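Local atomic coordinates of homospermidine synthase (Legionella pneumophila subsp. pneumophila str. Philadelphia 1, PDB entry 2PH5), a protein that binds NAD and probably catalyses the synthesis of homospermidine, a polyamine. Residues 209-214 with 355-360; 102-107 with 146-151; 202-207 with 276-281. One frame throughout, in Å; residues are numbered along the deposited sequence.

Contact 1. Residues 209-214 with 355-360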
ATOM      1  N   ASP A 209     -13.053   3.697  -1.220  1.00 22.65           N
ATOM      2  CA  ASP A 209     -12.855   5.087  -0.821  1.00 20.55           C
ATOM      3  C   ASP A 209     -11.723   5.668  -1.652  1.00 21.87           C
ATOM      4  O   ASP A 209     -10.578   5.211  -1.562  1.00 22.04           O
ATOM      5  CB  ASP A 209     -12.474   5.147   0.664  1.00 21.42           C
ATOM      6  CG  ASP A 209     -12.732   6.511   1.292  1.00 23.75           C
ATOM      7  OD1 ASP A 209     -12.499   7.551   0.634  1.00 24.19           O
ATOM      8  OD2 ASP A 209     -13.157   6.538   2.466  1.00 22.54           O
ATOM      9  N   SER A 210     -12.045   6.679  -2.456  1.00 21.82           N
ATOM     10  CA  SER A 210     -11.053   7.335  -3.306  1.00 20.97           C
ATOM     11  C   SER A 210     -10.767   8.769  -2.852  1.00 22.06           C
ATOM     12  O   SER A 210     -10.183   9.551  -3.597  1.00 22.98           O
ATOM     13  CB  SER A 210     -11.527   7.350  -4.770  1.00 19.15           C
ATOM     14  OG  SER A 210     -12.707   8.119  -4.940  1.00 20.19           O
ATOM     15  N   GLN A 211     -11.170   9.125  -1.638  1.00 22.23           N
ATOM     16  CA  GLN A 211     -10.920  10.482  -1.170  1.00 23.29           C
ATOM     17  C   GLN A 211      -9.422  10.728  -0.976  1.00 24.21           C
ATOM     18  O   GLN A 211      -8.768  10.014  -0.221  1.00 26.56           O
ATOM     19  CB  GLN A 211     -11.700  10.741   0.129  1.00 19.85           C
ATOM     20  CG  GLN A 211     -13.212  10.522  -0.064  1.00 19.50           C
ATOM     21  CD  GLN A 211     -14.016  10.588   1.220  1.00 21.66           C
ATOM     22  OE1 GLN A 211     -14.395  11.677   1.687  1.00 20.75           O
ATOM     23  NE2 GLN A 211     -14.282   9.417   1.809  1.00 17.74           N
ATOM     24  N   VAL A 212      -8.882  11.712  -1.698  1.00 23.69           N
ATOM     25  CA  VAL A 212      -7.469  12.069  -1.590  1.00 24.81           C
ATOM     26  C   VAL A 212      -7.358  13.350  -0.776  1.00 25.98           C
ATOM     27  O   VAL A 212      -8.352  14.048  -0.577  1.00 26.64           O
ATOM     28  CB  VAL A 212      -6.805  12.305  -2.965  1.00 25.23           C
ATOM     29  CG1 VAL A 212      -6.695  10.995  -3.713  1.00 24.79           C
ATOM     30  CG2 VAL A 212      -7.592  13.331  -3.761  1.00 25.69           C
ATOM     31  N   THR A 213      -6.147  13.681  -0.338  1.00 25.65           N
ATOM     32  CA  THR A 213      -5.969  14.851   0.509  1.00 27.46           C
ATOM     33  C   THR A 213      -4.740  15.715   0.273  1.00 28.28           C
ATOM     34  O   THR A 213      -3.847  15.371  -0.499  1.00 29.50           O
ATOM     35  CB  THR A 213      -5.880  14.434   1.964  1.00 28.17           C
ATOM     36  OG1 THR A 213      -4.742  13.582   2.118  1.00 27.82           O
ATOM     37  CG2 THR A 213      -7.132  13.690   2.398  1.00 28.55           C
ATOM     38  N   TYR A 214      -4.712  16.837   0.986  1.00 27.44           N
ATOM     39  CA  TYR A 214      -3.611  17.781   0.947  1.00 25.67           C
ATOM     40  C   TYR A 214      -3.563  18.526   2.289  1.00 25.56           C
ATOM     41  O   TYR A 214      -4.577  19.018   2.775  1.00 22.99           O
ATOM     42  CB  TYR A 214      -3.789  18.785  -0.194  1.00 25.61           C
ATOM     43  CG  TYR A 214      -2.717  19.847  -0.177  1.00 27.34           C
ATOM     44  CD1 TYR A 214      -1.436  19.594  -0.689  1.00 28.20           C
ATOM     45  CD2 TYR A 214      -2.944  21.071   0.452  1.00 26.76           C
ATOM     46  CE1 TYR A 214      -0.408  20.538  -0.562  1.00 26.10           C
ATOM     47  CE2 TYR A 214      -1.929  22.010   0.583  1.00 27.63           C
ATOM     48  CZ  TYR A 214      -0.667  21.737   0.082  1.00 27.77           C
ATOM     49  OH  TYR A 214       0.331  22.652   0.279  1.00 29.43           O
ATOM     50  N   GLY A 355     -12.288  13.224  -4.760  1.00 26.25           N
ATOM     51  CA  GLY A 355     -12.638  11.839  -4.495  1.00 28.68           C
ATOM     52  C   GLY A 355     -14.049  11.553  -4.024  1.00 28.62           C
ATOM     53  O   GLY A 355     -14.854  12.457  -3.810  1.00 27.80           O
ATOM     54  N   CYS A 356     -14.345  10.273  -3.852  1.00 28.81           N
ATOM     55  CA  CYS A 356     -15.665   9.875  -3.420  1.00 31.17           C
ATOM     56  C   CYS A 356     -15.634   8.534  -2.700  1.00 29.31           C
ATOM     57  O   CYS A 356     -14.616   7.838  -2.688  1.00 27.56           O
ATOM     58  CB  CYS A 356     -16.604   9.802  -4.624  1.00 33.71           C
ATOM     59  SG  CYS A 356     -16.131   8.576  -5.838  1.00 47.37           S
ATOM     60  N   ASP A 357     -16.757   8.176  -2.096  1.00 27.51           N
ATOM     61  CA  ASP A 357     -16.847   6.928  -1.371  1.00 26.17           C
ATOM     62  C   ASP A 357     -17.954   6.082  -1.991  1.00 24.86           C
ATOM     63  O   ASP A 357     -19.125   6.473  -1.966  1.00 23.58           O
ATOM     64  CB  ASP A 357     -17.155   7.209   0.102  1.00 27.09           C
ATOM     65  CG  ASP A 357     -16.892   6.010   0.995  1.00 28.88           C
ATOM     66  OD1 ASP A 357     -17.129   4.869   0.540  1.00 27.30           O
ATOM     67  OD2 ASP A 357     -16.462   6.211   2.152  1.00 29.75           O
ATOM     68  N   GLU A 358     -17.578   4.941  -2.571  1.00 21.80           N
ATOM     69  CA  GLU A 358     -18.556   4.045  -3.182  1.00 19.88           C
ATOM     70  C   GLU A 358     -18.871   2.894  -2.265  1.00 17.80           C
ATOM     71  O   GLU A 358     -18.165   1.893  -2.260  1.00 16.58           O
ATOM     72  CB  GLU A 358     -18.059   3.455  -4.499  1.00 21.13           C
ATOM     73  CG  GLU A 358     -18.337   4.317  -5.682  1.00 26.10           C
ATOM     74  CD  GLU A 358     -18.559   3.524  -6.961  1.00 27.38           C
ATOM     75  OE1 GLU A 358     -17.765   2.586  -7.255  1.00 24.38           O
ATOM     76  OE2 GLU A 358     -19.530   3.862  -7.675  1.00 27.16           O
ATOM     77  N   LEU A 359     -19.937   3.039  -1.494  1.00 18.09           N
ATOM     78  CA  LEU A 359     -20.356   1.999  -0.570  1.00 18.66           C
ATOM     79  C   LEU A 359     -21.559   1.275  -1.156  1.00 17.37           C
ATOM     80  O   LEU A 359     -22.513   1.912  -1.593  1.00 18.06           O
ATOM     81  CB  LEU A 359     -20.737   2.609   0.778  1.00 16.37           C
ATOM     82  CG  LEU A 359     -21.407   1.640   1.756  1.00 15.47           C
ATOM     83  CD1 LEU A 359     -20.444   0.510   2.074  1.00  9.97           C
ATOM     84  CD2 LEU A 359     -21.814   2.384   3.044  1.00 14.21           C
ATOM     85  N   GLY A 360     -21.508  -0.052  -1.175  1.00 16.03           N
ATOM     86  CA  GLY A 360     -22.619  -0.807  -1.716  1.00 18.24           C
ATOM     87  C   GLY A 360     -22.460  -2.301  -1.533  1.00 19.79           C
ATOM     88  O   GLY A 360     -21.504  -2.757  -0.907  1.00 21.27           O
TER
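D209 and D357 face each other as an antiparallel, non-hydrogen-bonded pair, CA to CA 4.4 Å, where strand 202-213 runs beside strand 352-364. The neighbouring pair keeps one backbone bond: S210 N donates to C356 O at 2.8 Å and is nearly straight, at 170° about the hydrogen. The return bond is taken over by a side chain. S210 OG, held between its own backbone N and carbonyl carbon, accepts from C356 N at 2.9 Å, while the carbonyl S210 O turns to G355, meeting its CA at 3.5 Å in a CA-H...O contact. With no side chain, G355 lets the two backbones come this close.

The change of partner coincides with an Asx turn at the point where strand 202-213, part of the mixed sheet in the saccharopine dehydrogenase-like C-terminal domain, is interrupted. Here D209 OD1 accepts twice: from Q211 N at 3.1 Å, met almost in line with the C-O bond, and from Q211 NE2 at 2.8 Å, which comes in on the syn side, 27° out of the carboxylate plane. The Q211 chain runs extended beyond CG, and its OE1 accepts from A391 N at the start of helix 391-408.

D209 OD2 and D357 OD2, on the same face, lie 3.3 Å apart, their carboxylate planes inclined by 40°. The two oxygens are not hydrogen-bonded to each other; each has a threonine hydroxyl as hydrogen-bond partner, T225 OG1 for D209 OD2 and T392 OG1 for D357 OD2. The D357 side chain is about 9 Å from the bound NAD.

Contact 2. Residues 102-107 with 146-151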
ATOM      1  N   LEU A 102     -31.256   0.523  30.477  1.00 25.09           N
ATOM      2  CA  LEU A 102     -31.510   1.794  31.139  1.00 26.14           C
ATOM      3  C   LEU A 102     -32.549   2.619  30.392  1.00 26.09           C
ATOM      4  O   LEU A 102     -33.461   3.176  31.005  1.00 26.29           O
ATOM      5  CB  LEU A 102     -30.217   2.602  31.260  1.00 26.31           C
ATOM      6  CG  LEU A 102     -30.372   4.022  31.834  1.00 28.84           C
ATOM      7  CD1 LEU A 102     -30.996   3.967  33.231  1.00 25.41           C
ATOM      8  CD2 LEU A 102     -29.004   4.698  31.892  1.00 29.97           C
ATOM      9  N   CYS A 103     -32.409   2.704  29.074  1.00 25.75           N
ATOM     10  CA  CYS A 103     -33.353   3.472  28.281  1.00 27.15           C
ATOM     11  C   CYS A 103     -34.764   2.943  28.440  1.00 28.48           C
ATOM     12  O   CYS A 103     -35.717   3.719  28.575  1.00 28.22           O
ATOM     13  CB  CYS A 103     -32.967   3.450  26.804  1.00 26.22           C
ATOM     14  SG  CYS A 103     -31.642   4.592  26.379  1.00 28.43           S
ATOM     15  N   ASN A 104     -34.898   1.621  28.419  1.00 29.51           N
ATOM     16  CA  ASN A 104     -36.207   0.998  28.568  1.00 32.43           C
ATOM     17  C   ASN A 104     -36.843   1.410  29.894  1.00 32.54           C
ATOM     18  O   ASN A 104     -38.012   1.796  29.943  1.00 32.37           O
ATOM     19  CB  ASN A 104     -36.085  -0.525  28.510  1.00 33.87           C
ATOM     20  CG  ASN A 104     -37.424  -1.216  28.661  1.00 36.06           C
ATOM     21  OD1 ASN A 104     -38.316  -1.063  27.818  1.00 34.75           O
ATOM     22  ND2 ASN A 104     -37.577  -1.979  29.742  1.00 33.96           N
ATOM     23  N   GLN A 105     -36.056   1.323  30.962  1.00 33.15           N
ATOM     24  CA  GLN A 105     -36.510   1.682  32.297  1.00 33.25           C
ATOM     25  C   GLN A 105     -37.013   3.117  32.302  1.00 32.53           C
ATOM     26  O   GLN A 105     -37.999   3.445  32.958  1.00 32.33           O
ATOM     27  CB  GLN A 105     -35.354   1.542  33.300  1.00 36.49           C
ATOM     28  CG  GLN A 105     -34.816   0.119  33.453  1.00 41.46           C
ATOM     29  CD  GLN A 105     -33.514   0.036  34.256  1.00 45.92           C
ATOM     30  OE1 GLN A 105     -33.069  -1.059  34.617  1.00 46.28           O
ATOM     31  NE2 GLN A 105     -32.898   1.187  34.528  1.00 45.94           N
ATOM     32  N   LYS A 106     -36.322   3.971  31.561  1.00 31.36           N
ATOM     33  CA  LYS A 106     -36.684   5.377  31.497  1.00 28.50           C
ATOM     34  C   LYS A 106     -37.741   5.654  30.440  1.00 27.94           C
ATOM     35  O   LYS A 106     -38.234   6.776  30.324  1.00 27.37           O
ATOM     36  CB  LYS A 106     -35.429   6.204  31.224  1.00 30.46           C
ATOM     37  CG  LYS A 106     -34.850   6.904  32.451  1.00 32.63           C
ATOM     38  CD  LYS A 106     -34.644   5.989  33.650  1.00 33.81           C
ATOM     39  CE  LYS A 106     -34.191   6.805  34.850  1.00 34.36           C
ATOM     40  NZ  LYS A 106     -35.129   7.943  35.066  1.00 34.21           N
ATOM     41  N   GLY A 107     -38.096   4.620  29.684  1.00 26.43           N
ATOM     42  CA  GLY A 107     -39.083   4.777  28.635  1.00 25.32           C
ATOM     43  C   GLY A 107     -38.559   5.617  27.479  1.00 25.35           C
ATOM     44  O   GLY A 107     -39.346   6.195  26.727  1.00 25.96           O
ATOM     45  N   ASP A 146     -37.520 -10.187  23.947  1.00 73.95           N
ATOM     46  CA  ASP A 146     -38.795 -10.075  24.650  1.00 74.83           C
ATOM     47  C   ASP A 146     -38.623  -9.718  26.130  1.00 73.70           C
ATOM     48  O   ASP A 146     -39.140 -10.407  27.009  1.00 74.59           O
ATOM     49  CB  ASP A 146     -39.584 -11.391  24.504  1.00 78.19           C
ATOM     50  CG  ASP A 146     -40.975 -11.331  25.141  1.00 80.92           C
ATOM     51  OD1 ASP A 146     -41.734 -10.375  24.853  1.00 82.50           O
ATOM     52  OD2 ASP A 146     -41.314 -12.250  25.921  1.00 81.18           O
ATOM     53  N   LYS A 147     -37.889  -8.643  26.400  1.00 71.74           N
ATOM     54  CA  LYS A 147     -37.672  -8.185  27.772  1.00 70.02           C
ATOM     55  C   LYS A 147     -37.945  -6.687  27.893  1.00 67.14           C
ATOM     56  O   LYS A 147     -38.446  -6.213  28.914  1.00 67.03           O
ATOM     57  CB  LYS A 147     -36.240  -8.487  28.235  1.00 71.93           C
ATOM     58  CG  LYS A 147     -36.044  -9.872  28.854  1.00 73.38           C
ATOM     59  CD  LYS A 147     -36.286 -10.996  27.861  1.00 74.54           C
ATOM     60  CE  LYS A 147     -36.198 -12.355  28.542  1.00 75.99           C
ATOM     61  NZ  LYS A 147     -36.468 -13.477  27.598  1.00 75.82           N
ATOM     62  N   THR A 148     -37.611  -5.947  26.842  1.00 63.11           N
ATOM     63  CA  THR A 148     -37.831  -4.509  26.828  1.00 58.67           C
ATOM     64  C   THR A 148     -38.985  -4.193  25.888  1.00 56.10           C
ATOM     65  O   THR A 148     -39.291  -4.974  24.989  1.00 55.27           O
ATOM     66  CB  THR A 148     -36.581  -3.760  26.359  1.00 58.68           C
ATOM     67  OG1 THR A 148     -36.193  -4.238  25.065  1.00 58.07           O
ATOM     68  CG2 THR A 148     -35.439  -3.984  27.337  1.00 58.73           C
ATOM     69  N   GLN A 149     -39.618  -3.046  26.106  1.00 53.12           N
ATOM     70  CA  GLN A 149     -40.750  -2.612  25.299  1.00 51.37           C
ATOM     71  C   GLN A 149     -40.324  -1.520  24.323  1.00 49.11           C
ATOM     72  O   GLN A 149     -40.605  -1.594  23.123  1.00 49.82           O
ATOM     73  CB  GLN A 149     -41.861  -2.092  26.220  1.00 54.09           C
ATOM     74  CG  GLN A 149     -43.282  -2.508  25.832  1.00 58.04           C
ATOM     75  CD  GLN A 149     -44.027  -1.448  25.032  1.00 59.79           C
ATOM     76  OE1 GLN A 149     -44.223  -0.320  25.497  1.00 59.88           O
ATOM     77  NE2 GLN A 149     -44.454  -1.809  23.825  1.00 60.24           N
ATOM     78  N   LYS A 150     -39.640  -0.507  24.848  1.00 45.49           N
ATOM     79  CA  LYS A 150     -39.167   0.619  24.045  1.00 40.03           C
ATOM     80  C   LYS A 150     -38.211   0.200  22.932  1.00 36.86           C
ATOM     81  O   LYS A 150     -37.389  -0.698  23.110  1.00 36.06           O
ATOM     82  CB  LYS A 150     -38.521   1.657  24.965  1.00 39.84           C
ATOM     83  CG  LYS A 150     -39.539   2.551  25.647  1.00 37.10           C
ATOM     84  CD  LYS A 150     -40.247   3.375  24.598  1.00 36.73           C
ATOM     85  CE  LYS A 150     -41.359   4.199  25.170  1.00 38.54           C
ATOM     86  NZ  LYS A 150     -41.998   4.961  24.067  1.00 39.56           N
ATOM     87  N   THR A 151     -38.331   0.856  21.782  1.00 32.52           N
ATOM     88  CA  THR A 151     -37.503   0.536  20.623  1.00 29.97           C
ATOM     89  C   THR A 151     -36.025   0.889  20.790  1.00 29.62           C
ATOM     90  O   THR A 151     -35.672   1.964  21.276  1.00 27.84           O
ATOM     91  CB  THR A 151     -38.038   1.233  19.351  1.00 28.44           C
ATOM     92  OG1 THR A 151     -39.369   0.778  19.093  1.00 29.06           O
ATOM     93  CG2 THR A 151     -37.163   0.917  18.146  1.00 26.06           C
TER
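N104 reaches from the last turn of helix 96-106 to the loop carrying T148 and K150, just before that helix ends at G107 in a Schellman motif. Positive phi at G107 and the bond from G107 N to N104 O (2.8 Å) belong to this helix end, which in the Rossmann-type NAD domain leads into strand 109-112; the loop leads into strand 152-153 of the same parallel sheet.

N104 buries the most surface. Its CG stands anti to the backbone N (chi1 -180°), on the side of the loop, and from there OD1 takes two successive backbone N-H groups. K150 N, at 3.3 Å from N104 OD1, lies in the carbonyl plane; Q149 N is closer, 2.9 Å from N104 OD1, but stands above that plane by 43°. T148 fills in beside the amide, its CB 3.5 Å and its methyl CG2 3.7 Å from N104 CG.

K150 then covers the helix end with its aliphatic chain, which bends at chi2 (-65°). NZ has D412 as a long, weak ionic partner, whereas K150 CG lies 3.7 Å from G107 C and K150 CE comes to 3.2 Å from G107 O.

Contact 3. Residues 202-207 with 276-281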
ATOM      1  N   VAL A 202     -23.061 -15.596  -3.578  1.00 25.48           N
ATOM      2  CA  VAL A 202     -22.214 -14.796  -2.712  1.00 24.99           C
ATOM      3  C   VAL A 202     -22.569 -13.309  -2.758  1.00 25.59           C
ATOM      4  O   VAL A 202     -22.859 -12.752  -3.821  1.00 26.35           O
ATOM      5  CB  VAL A 202     -20.709 -15.001  -3.079  1.00 25.70           C
ATOM      6  CG1 VAL A 202     -20.511 -14.835  -4.565  1.00 27.71           C
ATOM      7  CG2 VAL A 202     -19.824 -14.015  -2.320  1.00 25.98           C
ATOM      8  N   ILE A 203     -22.556 -12.685  -1.582  1.00 23.73           N
ATOM      9  CA  ILE A 203     -22.852 -11.267  -1.428  1.00 21.67           C
ATOM     10  C   ILE A 203     -21.646 -10.559  -0.811  1.00 20.94           C
ATOM     11  O   ILE A 203     -21.141 -10.978   0.227  1.00 20.02           O
ATOM     12  CB  ILE A 203     -24.049 -11.027  -0.476  1.00 22.54           C
ATOM     13  CG1 ILE A 203     -25.354 -11.548  -1.085  1.00 23.24           C
ATOM     14  CG2 ILE A 203     -24.169  -9.543  -0.171  1.00 21.09           C
ATOM     15  CD1 ILE A 203     -26.589 -11.232  -0.232  1.00 22.23           C
ATOM     16  N   HIS A 204     -21.186  -9.489  -1.448  1.00 21.31           N
ATOM     17  CA  HIS A 204     -20.062  -8.723  -0.918  1.00 21.10           C
ATOM     18  C   HIS A 204     -20.530  -7.329  -0.532  1.00 21.04           C
ATOM     19  O   HIS A 204     -21.462  -6.783  -1.128  1.00 20.66           O
ATOM     20  CB  HIS A 204     -18.955  -8.521  -1.966  1.00 19.46           C
ATOM     21  CG  HIS A 204     -18.093  -9.722  -2.203  1.00 19.92           C
ATOM     22  ND1 HIS A 204     -17.143  -9.765  -3.203  1.00 16.76           N
ATOM     23  CD2 HIS A 204     -18.038 -10.924  -1.585  1.00 18.90           C
ATOM     24  CE1 HIS A 204     -16.544 -10.940  -3.193  1.00 17.40           C
ATOM     25  NE2 HIS A 204     -17.069 -11.665  -2.221  1.00 22.37           N
ATOM     26  N   VAL A 205     -19.887  -6.768   0.483  1.00 19.77           N
ATOM     27  CA  VAL A 205     -20.141  -5.397   0.874  1.00 18.84           C
ATOM     28  C   VAL A 205     -18.895  -4.837   0.211  1.00 18.28           C
ATOM     29  O   VAL A 205     -17.786  -4.974   0.736  1.00 19.14           O
ATOM     30  CB  VAL A 205     -20.076  -5.183   2.405  1.00 20.16           C
ATOM     31  CG1 VAL A 205     -20.232  -3.701   2.722  1.00 17.90           C
ATOM     32  CG2 VAL A 205     -21.196  -5.980   3.093  1.00 19.62           C
ATOM     33  N   ALA A 206     -19.077  -4.285  -0.985  1.00 17.82           N
ATOM     34  CA  ALA A 206     -17.965  -3.749  -1.756  1.00 18.65           C
ATOM     35  C   ALA A 206     -17.925  -2.233  -1.666  1.00 20.25           C
ATOM     36  O   ALA A 206     -18.846  -1.545  -2.111  1.00 22.17           O
ATOM     37  CB  ALA A 206     -18.081  -4.194  -3.206  1.00 17.11           C
ATOM     38  N   GLU A 207     -16.852  -1.722  -1.073  1.00 20.44           N
ATOM     39  CA  GLU A 207     -16.682  -0.287  -0.901  1.00 21.74           C
ATOM     40  C   GLU A 207     -15.301   0.125  -1.361  1.00 21.58           C
ATOM     41  O   GLU A 207     -14.324  -0.605  -1.182  1.00 18.77           O
ATOM     42  CB  GLU A 207     -16.870   0.113   0.569  1.00 20.13           C
ATOM     43  CG  GLU A 207     -16.659   1.597   0.854  1.00 22.91           C
ATOM     44  CD  GLU A 207     -16.798   1.948   2.332  1.00 27.68           C
ATOM     45  OE1 GLU A 207     -17.257   1.081   3.111  1.00 28.85           O
ATOM     46  OE2 GLU A 207     -16.458   3.094   2.718  1.00 27.24           O
ATOM     47  N   VAL A 276      -9.426  -9.913  -1.256  1.00 22.65           N
ATOM     48  CA  VAL A 276     -10.460 -10.610  -2.002  1.00 19.79           C
ATOM     49  C   VAL A 276     -10.773  -9.797  -3.254  1.00 20.50           C
ATOM     50  O   VAL A 276     -10.692  -8.568  -3.249  1.00 21.78           O
ATOM     51  CB  VAL A 276     -11.751 -10.775  -1.173  1.00 20.09           C
ATOM     52  CG1 VAL A 276     -11.623 -11.959  -0.212  1.00 18.78           C
ATOM     53  CG2 VAL A 276     -12.018  -9.501  -0.407  1.00 19.42           C
ATOM     54  N   ARG A 277     -11.121 -10.505  -4.322  1.00 18.62           N
ATOM     55  CA  ARG A 277     -11.454  -9.904  -5.606  1.00 18.01           C
ATOM     56  C   ARG A 277     -12.929  -9.504  -5.632  1.00 19.78           C
ATOM     57  O   ARG A 277     -13.801 -10.355  -5.505  1.00 20.28           O
ATOM     58  CB  ARG A 277     -11.191 -10.908  -6.734  1.00 17.16           C
ATOM     59  CG  ARG A 277      -9.730 -11.300  -6.913  1.00 16.19           C
ATOM     60  CD  ARG A 277      -9.536 -12.313  -8.041  1.00 14.24           C
ATOM     61  NE  ARG A 277      -8.118 -12.542  -8.309  1.00 17.63           N
ATOM     62  CZ  ARG A 277      -7.358 -13.435  -7.679  1.00 19.21           C
ATOM     63  NH1 ARG A 277      -7.877 -14.213  -6.737  1.00 21.85           N
ATOM     64  NH2 ARG A 277      -6.067 -13.531  -7.968  1.00 13.31           N
ATOM     65  N   SER A 278     -13.208  -8.217  -5.797  1.00 19.67           N
ATOM     66  CA  SER A 278     -14.582  -7.756  -5.843  1.00 19.43           C
ATOM     67  C   SER A 278     -14.777  -6.738  -6.971  1.00 21.92           C
ATOM     68  O   SER A 278     -13.906  -6.575  -7.830  1.00 22.98           O
ATOM     69  CB  SER A 278     -14.980  -7.167  -4.488  1.00 18.47           C
ATOM     70  OG  SER A 278     -16.367  -6.935  -4.407  1.00 10.51           O
ATOM     71  N   TRP A 279     -15.909  -6.041  -6.970  1.00 23.25           N
ATOM     72  CA  TRP A 279     -16.182  -5.093  -8.040  1.00 23.15           C
ATOM     73  C   TRP A 279     -16.967  -3.875  -7.585  1.00 25.66           C
ATOM     74  O   TRP A 279     -17.836  -3.967  -6.718  1.00 26.03           O
ATOM     75  CB  TRP A 279     -16.961  -5.797  -9.147  1.00 23.13           C
ATOM     76  CG  TRP A 279     -17.172  -4.962 -10.357  1.00 24.18           C
ATOM     77  CD1 TRP A 279     -16.342  -4.859 -11.427  1.00 23.53           C
ATOM     78  CD2 TRP A 279     -18.298  -4.120 -10.635  1.00 23.16           C
ATOM     79  NE1 TRP A 279     -16.877  -4.012 -12.366  1.00 25.64           N
ATOM     80  CE2 TRP A 279     -18.080  -3.542 -11.906  1.00 24.78           C
ATOM     81  CE3 TRP A 279     -19.470  -3.799  -9.935  1.00 22.31           C
ATOM     82  CZ2 TRP A 279     -18.994  -2.660 -12.498  1.00 23.48           C
ATOM     83  CZ3 TRP A 279     -20.376  -2.924 -10.523  1.00 23.49           C
ATOM     84  CH2 TRP A 279     -20.131  -2.366 -11.795  1.00 22.82           C
ATOM     85  N   THR A 280     -16.670  -2.741  -8.213  1.00 26.63           N
ATOM     86  CA  THR A 280     -17.325  -1.478  -7.909  1.00 29.24           C
ATOM     87  C   THR A 280     -17.625  -0.810  -9.260  1.00 30.79           C
ATOM     88  O   THR A 280     -16.842  -0.922 -10.197  1.00 32.16           O
ATOM     89  CB  THR A 280     -16.390  -0.595  -7.036  1.00 30.63           C
ATOM     90  OG1 THR A 280     -17.175   0.221  -6.165  1.00 31.84           O
ATOM     91  CG2 THR A 280     -15.504   0.294  -7.909  1.00 33.51           C
ATOM     92  N   PRO A 281     -18.768  -0.115  -9.380  1.00 32.50           N
ATOM     93  CA  PRO A 281     -19.113   0.537 -10.654  1.00 31.33           C
ATOM     94  C   PRO A 281     -18.149   1.605 -11.188  1.00 31.30           C
ATOM     95  O   PRO A 281     -17.731   1.538 -12.345  1.00 30.51           O
ATOM     96  CB  PRO A 281     -20.531   1.066 -10.403  1.00 31.45           C
ATOM     97  CG  PRO A 281     -20.583   1.249  -8.909  1.00 31.53           C
ATOM     98  CD  PRO A 281     -19.841   0.050  -8.380  1.00 31.30           C
TER
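H204 and S278 meet through their first torsions: CG of H204 is anti to its carbonyl carbon (chi1 -77°), while OG of S278 is anti to its backbone N (chi1 -169°). The hydroxyl lies at the edge of the H204 ring, near its plane, and H204 ND1 and S278 OG form a hydrogen bond of 3.2 Å.

Further round the same ring, H204 CE1 approaches R277 O at 3.6 Å, with that oxygen in the ring plane. A206, on the same face of its strand, adds a van der Waals contact with two oxygens, its CB 3.4 Å from S278 OG and 3.5 Å from W279 O.

Strand 202-213 belongs to the mixed sheet of the C-terminal domain, whereas strand 275-278 forms a small antiparallel hairpin with 286-289 that lies across one face of it. The axes of the two short strand segments run at 80° and come within 9.0 Å. On the other face V205 packs on helix 158-176. R277 points away, its NE in a salt bridge with E338 of the second subunit and its NH2 paired with E456 of the same chain.

H318 also meets the buried H204 ring. Either H204 ND1 or S278 OG could be the donor, so the tautomer is left open by this bond alone, and the C-H at CE1, polarised by the ring, faces the R277 carbonyl, which may be mildly favourable.

In the fold
Contacts 1 and 3 share strand 202-213 and lie in the C-terminal domain, contact 3 buried and contact 1 partly so, whereas contact 2 stands alone on the surface of the NAD-binding domain, its centre 39 Å from that of contact 1. Contact 1 works within a sheet, between neighbouring strands, through one backbone bond, one bond to a serine hydroxyl and a close pair of aspartates; contact 3 works between layers, through a few side chains. The two touch: E358 OE1 probably hydrogen-bonds T280 OG1, and D357 OD1 lies near E207 OE2, a second acidic pair. Contact 2 instead uses a single amide oxygen to gather loop N-H groups, with the aliphatic chain of one lysine laid over a helix end.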